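Sensory box histidine kinase/response regulator (Burkholderia thailandensis, PDB 3MR0) is probably a phosphorelay sensor kinase of a two-component system, represented here by its PAS domain. Local coordinates at residues Lys28-Lys40 with Tyr44-Thr54. Residues are numbered along the deposited sequence; the frame is centred on the assembly and turned at random.
Sequences KTGAMYLSPHFKK and YEDHELPDEIT
K39 reaches from helix 36-41 into the loop that leads to strand 52-53, and four oxygens there converge on its NZ. With CG set beside the backbone N (chi1 -63°) and the chain extended beyond it, the ammonium forms salt bridges with D51 OD1 at 2.7 Å and D46 OD1 at 2.8 Å, each met nearly along its C-O axis. The carbonyls of D46 and L49 add two bonds, K39 NZ to D46 O at 2.9 Å using a lone pair in the carbonyl plane. K39 is buried, and these acceptors would be expected to favour its charged form. Y44 N to K39 O, 2.8 Å, ties segment 44-54 back to the helix.

From D51 on, the two segments pair as antiparallel strands, L34 N donating to D51 O at 3.1 Å. M32 and I53 form a hydrogen-bonded pair, I53 N to M32 O (149° at the hydrogen) sound, M32 N to I53 O weak. On their face I53 CD1 packs against L34 CD1 at 3.7 Å, the side chains crossing at about a right angle. On the other face Y33 pairs with E52, and its ring runs alongside D51 (Y33 CE1 to D51 CB 3.7 Å), ring and carboxylate planes 85° apart; a water joins Y33 OH, L34 O and, weakly, D51 OD1.

The periphery is looser: the K40-E45 salt bridge is modelled doubtfully short, and exposed T54 makes van der Waals contact with A31 (T54 CG2 to A31 N 3.7 Å). Strand 32-34 pairs on its other edge with antiparallel strand 21-25, making 52-53 an outermost strand in the sheet of a PAS fold.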
ATOM      1  N   LYS A  28      -3.413 -16.770   4.052  1.00 27.86           N
ATOM      2  CA  LYS A  28      -2.845 -18.097   3.917  1.00 30.00           C
ATOM      3  C   LYS A  28      -2.438 -18.356   2.456  1.00 31.23           C
ATOM      4  O   LYS A  28      -1.342 -18.849   2.178  1.00 31.46           O
ATOM      5  CB  LYS A  28      -3.800 -19.161   4.479  1.00 29.93           C
ATOM      6  CG  LYS A  28      -5.246 -18.921   4.150  1.00 30.66           C
ATOM      7  CD  LYS A  28      -6.157 -19.974   4.776  1.00 31.59           C
ATOM      8  CE  LYS A  28      -6.493 -19.641   6.225  1.00 30.50           C
ATOM      9  NZ  LYS A  28      -7.739 -20.279   6.693  1.00 30.32           N
ATOM     10  N   THR A  29      -3.310 -17.968   1.528  1.00 31.06           N
ATOM     11  CA  THR A  29      -3.129 -18.264   0.109  1.00 29.53           C
ATOM     12  C   THR A  29      -2.280 -17.229  -0.659  1.00 29.71           C
ATOM     13  O   THR A  29      -1.653 -17.570  -1.677  1.00 30.50           O
ATOM     14  CB  THR A  29      -4.492 -18.425  -0.587  1.00 27.48           C
ATOM     15  OG1 THR A  29      -5.178 -17.169  -0.568  1.00 27.40           O
ATOM     16  CG2 THR A  29      -5.338 -19.476   0.134  1.00 25.84           C
ATOM     17  N   GLY A  30      -2.265 -15.980  -0.178  1.00 26.76           N
ATOM     18  CA  GLY A  30      -1.566 -14.901  -0.865  1.00 23.96           C
ATOM     19  C   GLY A  30      -2.428 -14.190  -1.898  1.00 22.85           C
ATOM     20  O   GLY A  30      -2.087 -13.112  -2.381  1.00 22.99           O
ATOM     21  N   ALA A  31      -3.570 -14.792  -2.214  1.00 22.61           N
ATOM     22  CA  ALA A  31      -4.511 -14.231  -3.173  1.00 24.75           C
ATOM     23  C   ALA A  31      -5.007 -12.827  -2.792  1.00 24.99           C
ATOM     24  O   ALA A  31      -5.304 -12.545  -1.639  1.00 22.26           O
ATOM     25  CB  ALA A  31      -5.696 -15.165  -3.338  1.00 25.58           C
HETATM   26  N   MSE A  32      -5.135 -11.966  -3.794  1.00 24.99           N
HETATM   27  CA  MSE A  32      -5.524 -10.602  -3.550  1.00 23.07           C
HETATM   28  C   MSE A  32      -6.505 -10.128  -4.618  1.00 24.31           C
HETATM   29  O   MSE A  32      -6.237 -10.268  -5.804  1.00 25.63           O
HETATM   30  CB  MSE A  32      -4.282  -9.723  -3.530  1.00 20.25           C
HETATM   31  CG  MSE A  32      -4.587  -8.316  -3.049  1.00 21.44           C
HETATM   32 SE   MSE A  32      -3.026  -7.240  -2.622  0.76 29.60          SE
HETATM   33  CE  MSE A  32      -1.746  -8.073  -3.808  1.00 45.67           C
ATOM     34  N   TYR A  33      -7.648  -9.593  -4.188  1.00 24.61           N
ATOM     35  CA  TYR A  33      -8.552  -8.868  -5.081  1.00 26.14           C
ATOM     36  C   TYR A  33      -8.125  -7.412  -5.163  1.00 23.85           C
ATOM     37  O   TYR A  33      -7.720  -6.825  -4.164  1.00 21.81           O
ATOM     38  CB  TYR A  33     -10.017  -8.951  -4.647  1.00 28.55           C
ATOM     39  CG  TYR A  33     -10.882  -7.970  -5.418  1.00 32.81           C
ATOM     40  CD1 TYR A  33     -11.213  -8.200  -6.750  1.00 34.72           C
ATOM     41  CD2 TYR A  33     -11.337  -6.792  -4.824  1.00 34.32           C
ATOM     42  CE1 TYR A  33     -11.987  -7.295  -7.467  1.00 36.31           C
ATOM     43  CE2 TYR A  33     -12.112  -5.882  -5.527  1.00 35.82           C
ATOM     44  CZ  TYR A  33     -12.440  -6.137  -6.854  1.00 36.87           C
ATOM     45  OH  TYR A  33     -13.209  -5.229  -7.563  1.00 37.30           O
ATOM     46  N   LEU A  34      -8.213  -6.852  -6.365  1.00 23.22           N
ATOM     47  CA  LEU A  34      -7.792  -5.482  -6.641  1.00 22.11           C
ATOM     48  C   LEU A  34      -8.913  -4.701  -7.325  1.00 22.40           C
ATOM     49  O   LEU A  34      -9.499  -5.168  -8.301  1.00 23.27           O
ATOM     50  CB  LEU A  34      -6.555  -5.463  -7.557  1.00 21.12           C
ATOM     51  CG  LEU A  34      -5.520  -6.585  -7.506  1.00 19.97           C
ATOM     52  CD1 LEU A  34      -4.532  -6.393  -8.604  1.00 18.33           C
ATOM     53  CD2 LEU A  34      -4.841  -6.592  -6.159  1.00 19.81           C
ATOM     54  N   SER A  35      -9.205  -3.511  -6.824  1.00 20.62           N
ATOM     55  CA  SER A  35     -10.193  -2.693  -7.468  1.00 20.45           C
ATOM     56  C   SER A  35      -9.594  -2.147  -8.760  1.00 22.94           C
ATOM     57  O   SER A  35      -8.360  -2.105  -8.921  1.00 22.22           O
ATOM     58  CB  SER A  35     -10.630  -1.565  -6.552  1.00 21.10           C
ATOM     59  OG  SER A  35      -9.564  -0.663  -6.320  1.00 21.70           O
ATOM     60  N   PRO A  36     -10.462  -1.730  -9.703  1.00 24.25           N
ATOM     61  CA  PRO A  36      -9.926  -1.104 -10.919  1.00 22.71           C
ATOM     62  C   PRO A  36      -8.950   0.018 -10.582  1.00 21.66           C
ATOM     63  O   PRO A  36      -7.886   0.057 -11.217  1.00 22.86           O
ATOM     64  CB  PRO A  36     -11.179  -0.561 -11.617  1.00 22.42           C
ATOM     65  CG  PRO A  36     -12.284  -1.487 -11.155  1.00 23.26           C
ATOM     66  CD  PRO A  36     -11.938  -1.852  -9.733  1.00 23.17           C
ATOM     67  N   HIS A  37      -9.270   0.895  -9.619  1.00 19.03           N
ATOM     68  CA  HIS A  37      -8.327   1.978  -9.293  1.00 20.21           C
ATOM     69  C   HIS A  37      -7.010   1.520  -8.633  1.00 16.95           C
ATOM     70  O   HIS A  37      -5.970   2.170  -8.792  1.00 15.80           O
ATOM     71  CB  HIS A  37      -8.927   3.189  -8.552  1.00 22.23           C
ATOM     72  CG  HIS A  37      -8.089   4.424  -8.716  1.00 27.33           C
ATOM     73  ND1 HIS A  37      -7.965   5.083  -9.923  1.00 30.17           N
ATOM     74  CD2 HIS A  37      -7.259   5.068  -7.861  1.00 29.39           C
ATOM     75  CE1 HIS A  37      -7.131   6.101  -9.794  1.00 30.16           C
ATOM     76  NE2 HIS A  37      -6.693   6.119  -8.549  1.00 29.68           N
ATOM     77  N   PHE A  38      -7.052   0.407  -7.911  1.00 15.62           N
ATOM     78  CA  PHE A  38      -5.816  -0.177  -7.439  1.00 14.50           C
ATOM     79  C   PHE A  38      -4.963  -0.495  -8.657  1.00 14.19           C
ATOM     80  O   PHE A  38      -3.796  -0.128  -8.718  1.00 14.27           O
ATOM     81  CB  PHE A  38      -6.081  -1.445  -6.637  1.00 14.86           C
ATOM     82  CG  PHE A  38      -4.856  -2.029  -6.021  1.00 15.50           C
ATOM     83  CD1 PHE A  38      -4.689  -2.020  -4.653  1.00 15.69           C
ATOM     84  CD2 PHE A  38      -3.853  -2.571  -6.816  1.00 16.04           C
ATOM     85  CE1 PHE A  38      -3.554  -2.551  -4.075  1.00 16.46           C
ATOM     86  CE2 PHE A  38      -2.697  -3.106  -6.249  1.00 16.88           C
ATOM     87  CZ  PHE A  38      -2.543  -3.097  -4.879  1.00 16.73           C
ATOM     88  N   LYS A  39      -5.534  -1.202  -9.626  1.00 15.96           N
ATOM     89  CA  LYS A  39      -4.765  -1.545 -10.817  1.00 16.95           C
ATOM     90  C   LYS A  39      -4.198  -0.292 -11.469  1.00 17.16           C
ATOM     91  O   LYS A  39      -3.048  -0.264 -11.931  1.00 17.41           O
ATOM     92  CB  LYS A  39      -5.615  -2.318 -11.816  1.00 17.02           C
ATOM     93  CG  LYS A  39      -6.108  -3.656 -11.309  1.00 18.35           C
ATOM     94  CD  LYS A  39      -6.842  -4.371 -12.423  1.00 18.96           C
ATOM     95  CE  LYS A  39      -7.514  -5.632 -11.950  1.00 19.84           C
ATOM     96  NZ  LYS A  39      -8.622  -5.932 -12.888  1.00 22.52           N
ATOM     97  N   LYS A  40      -5.002   0.754 -11.507  1.00 16.16           N
ATOM     98  CA  LYS A  40      -4.548   1.956 -12.155  1.00 18.91           C
ATOM     99  C   LYS A  40      -3.351   2.544 -11.424  1.00 20.16           C
ATOM    100  O   LYS A  40      -2.342   2.861 -12.050  1.00 21.57           O
ATOM    101  CB  LYS A  40      -5.680   2.961 -12.282  1.00 20.36           C
ATOM    102  CG  LYS A  40      -5.240   4.295 -12.868  1.00 23.77           C
ATOM    103  CD  LYS A  40      -4.313   4.126 -14.079  1.00 27.19           C
ATOM    104  CE  LYS A  40      -5.050   3.621 -15.304  1.00 30.11           C
ATOM    105  NZ  LYS A  40      -4.296   3.943 -16.554  1.00 31.20           N
ATOM    106  N   TYR A  44      -1.578   0.201 -14.297  1.00 21.06           N
ATOM    107  CA  TYR A  44      -2.180  -0.798 -15.184  1.00 21.79           C
ATOM    108  C   TYR A  44      -3.651  -0.543 -15.461  1.00 21.90           C
ATOM    109  O   TYR A  44      -4.419  -0.271 -14.546  1.00 21.09           O
ATOM    110  CB  TYR A  44      -2.041  -2.202 -14.597  1.00 24.56           C
ATOM    111  CG  TYR A  44      -0.617  -2.723 -14.530  1.00 26.41           C
ATOM    112  CD1 TYR A  44      -0.103  -3.550 -15.518  1.00 26.78           C
ATOM    113  CD2 TYR A  44       0.208  -2.387 -13.460  1.00 28.88           C
ATOM    114  CE1 TYR A  44       1.195  -4.014 -15.446  1.00 29.40           C
ATOM    115  CE2 TYR A  44       1.508  -2.848 -13.378  1.00 30.39           C
ATOM    116  CZ  TYR A  44       2.001  -3.657 -14.375  1.00 31.02           C
ATOM    117  OH  TYR A  44       3.301  -4.103 -14.277  1.00 32.02           O
ATOM    118  N   GLU A  45      -4.047  -0.644 -16.726  1.00 23.15           N
ATOM    119  CA  GLU A  45      -5.468  -0.596 -17.057  1.00 24.78           C
ATOM    120  C   GLU A  45      -6.182  -1.828 -16.507  1.00 26.00           C
ATOM    121  O   GLU A  45      -5.575  -2.881 -16.307  1.00 25.70           O
ATOM    122  CB  GLU A  45      -5.688  -0.513 -18.568  1.00 27.35           C
ATOM    123  CG  GLU A  45      -5.302   0.805 -19.185  1.00 30.95           C
ATOM    124  CD  GLU A  45      -5.981   2.011 -18.522  1.00 35.05           C
ATOM    125  OE1 GLU A  45      -7.124   1.890 -18.031  1.00 34.85           O
ATOM    126  OE2 GLU A  45      -5.363   3.098 -18.512  1.00 37.80           O
ATOM    127  N   ASP A  46      -7.490  -1.694 -16.303  1.00 27.45           N
ATOM    128  CA  ASP A  46      -8.315  -2.733 -15.689  1.00 27.78           C
ATOM    129  C   ASP A  46      -8.070  -4.112 -16.315  1.00 27.18           C
ATOM    130  O   ASP A  46      -7.983  -5.109 -15.626  1.00 25.34           O
ATOM    131  CB  ASP A  46      -9.791  -2.310 -15.797  1.00 29.06           C
ATOM    132  CG  ASP A  46     -10.728  -3.168 -14.953  1.00 30.44           C
ATOM    133  OD1 ASP A  46     -10.258  -3.924 -14.064  1.00 31.68           O
ATOM    134  OD2 ASP A  46     -11.954  -3.060 -15.180  1.00 30.20           O
ATOM    135  N   HIS A  47      -7.936  -4.148 -17.631  1.00 29.95           N
ATOM    136  CA  HIS A  47      -7.762  -5.401 -18.360  1.00 32.92           C
ATOM    137  C   HIS A  47      -6.323  -5.905 -18.417  1.00 32.98           C
ATOM    138  O   HIS A  47      -6.080  -7.020 -18.875  1.00 33.59           O
ATOM    139  CB  HIS A  47      -8.274  -5.248 -19.799  1.00 35.77           C
ATOM    140  CG  HIS A  47      -7.311  -4.546 -20.714  1.00 35.70           C
ATOM    141  ND1 HIS A  47      -7.396  -3.202 -20.997  1.00 34.44           N
ATOM    142  CD2 HIS A  47      -6.247  -5.009 -21.412  1.00 34.88           C
ATOM    143  CE1 HIS A  47      -6.429  -2.869 -21.832  1.00 33.74           C
ATOM    144  NE2 HIS A  47      -5.717  -3.946 -22.098  1.00 33.87           N
ATOM    145  N   GLU A  48      -5.366  -5.084 -17.990  1.00 32.41           N
ATOM    146  CA  GLU A  48      -3.957  -5.478 -18.017  1.00 31.17           C
ATOM    147  C   GLU A  48      -3.517  -6.292 -16.793  1.00 31.75           C
ATOM    148  O   GLU A  48      -2.337  -6.597 -16.631  1.00 32.88           O
ATOM    149  CB  GLU A  48      -3.075  -4.251 -18.169  1.00 30.34           C
ATOM    150  CG  GLU A  48      -3.307  -3.520 -19.451  1.00 30.94           C
ATOM    151  CD  GLU A  48      -2.594  -2.201 -19.473  1.00 31.87           C
ATOM    152  OE1 GLU A  48      -1.769  -1.960 -18.584  1.00 30.71           O
ATOM    153  OE2 GLU A  48      -2.862  -1.393 -20.376  1.00 34.90           O
ATOM    154  N   LEU A  49      -4.473  -6.632 -15.941  1.00 31.40           N
ATOM    155  CA  LEU A  49      -4.246  -7.487 -14.789  1.00 31.63           C
ATOM    156  C   LEU A  49      -5.620  -8.000 -14.365  1.00 33.80           C
ATOM    157  O   LEU A  49      -6.594  -7.244 -14.399  1.00 37.90           O
ATOM    158  CB  LEU A  49      -3.620  -6.687 -13.642  1.00 30.89           C
ATOM    159  CG  LEU A  49      -2.212  -6.106 -13.782  1.00 31.31           C
ATOM    160  CD1 LEU A  49      -1.925  -5.111 -12.669  1.00 29.98           C
ATOM    161  CD2 LEU A  49      -1.190  -7.219 -13.772  1.00 31.96           C
ATOM    162  N   PRO A  50      -5.717  -9.277 -13.959  1.00 32.17           N
ATOM    163  CA  PRO A  50      -6.971  -9.923 -13.505  1.00 31.27           C
ATOM    164  C   PRO A  50      -7.503  -9.382 -12.174  1.00 29.36           C
ATOM    165  O   PRO A  50      -6.706  -8.899 -11.382  1.00 31.37           O
ATOM    166  CB  PRO A  50      -6.569 -11.383 -13.332  1.00 31.27           C
ATOM    167  CG  PRO A  50      -5.335 -11.519 -14.137  1.00 31.37           C
ATOM    168  CD  PRO A  50      -4.611 -10.230 -14.038  1.00 30.41           C
ATOM    169  N   ASP A  51      -8.805  -9.440 -11.925  1.00 25.90           N
ATOM    170  CA  ASP A  51      -9.306  -8.940 -10.653  1.00 25.80           C
ATOM    171  C   ASP A  51      -8.650  -9.628  -9.404  1.00 46.63           C
ATOM    172  O   ASP A  51      -8.916  -9.216  -8.267  1.00 45.48           O
ATOM    173  CB  ASP A  51     -10.846  -8.998 -10.590  1.00 27.12           C
ATOM    174  CG  ASP A  51     -11.532  -7.826 -11.319  1.00 30.45           C
ATOM    175  OD1 ASP A  51     -10.841  -6.899 -11.781  1.00 32.46           O
ATOM    176  OD2 ASP A  51     -12.781  -7.819 -11.422  1.00 31.46           O
ATOM    177  N   GLU A  52      -7.787 -10.641  -9.612  1.00 46.16           N
ATOM    178  CA  GLU A  52      -7.162 -11.415  -8.505  1.00 43.96           C
ATOM    179  C   GLU A  52      -5.753 -11.987  -8.775  1.00 41.50           C
ATOM    180  O   GLU A  52      -5.581 -12.800  -9.681  1.00 42.08           O
ATOM    181  CB  GLU A  52      -8.068 -12.581  -8.081  1.00 44.80           C
ATOM    182  CG  GLU A  52      -9.463 -12.185  -7.596  1.00 46.42           C
ATOM    183  CD  GLU A  52     -10.202 -13.345  -6.952  1.00 48.71           C
ATOM    184  OE1 GLU A  52     -11.449 -13.264  -6.802  1.00 50.78           O
ATOM    185  OE2 GLU A  52      -9.526 -14.337  -6.595  1.00 47.70           O
ATOM    186  N   ILE A  53      -4.761 -11.601  -7.971  1.00 39.48           N
ATOM    187  CA  ILE A  53      -3.380 -12.090  -8.139  1.00 38.82           C
ATOM    188  C   ILE A  53      -2.816 -12.811  -6.892  1.00 41.29           C
ATOM    189  O   ILE A  53      -3.071 -12.392  -5.753  1.00 40.78           O
ATOM    190  CB  ILE A  53      -2.429 -10.958  -8.541  1.00 36.06           C
ATOM    191  CG1 ILE A  53      -2.481  -9.844  -7.502  1.00 34.57           C
ATOM    192  CG2 ILE A  53      -2.797 -10.428  -9.910  1.00 35.44           C
ATOM    193  CD1 ILE A  53      -1.668  -8.634  -7.858  1.00 34.62           C
ATOM    194  N   THR A  54      -2.032 -13.874  -7.124  1.00 41.82           N
ATOM    195  CA  THR A  54      -1.736 -14.868  -6.084  1.00 39.89           C
ATOM    196  C   THR A  54      -0.247 -15.186  -6.003  1.00 38.35           C
ATOM    197  O   THR A  54       0.572 -14.285  -5.864  1.00 38.49           O
ATOM    198  CB  THR A  54      -2.542 -16.195  -6.312  1.00 42.25           C
ATOM    199  OG1 THR A  54      -3.863 -15.903  -6.796  1.00 41.60           O
ATOM    200  CG2 THR A  54      -2.646 -17.017  -5.026  1.00 41.76           C
TER
HETATM  201  O   HOH W   1     -11.867  -5.108  -9.974  1.00 27.11           O
HETATM  202  O   HOH W   2      -7.084   0.347 -13.995  1.00 20.97           O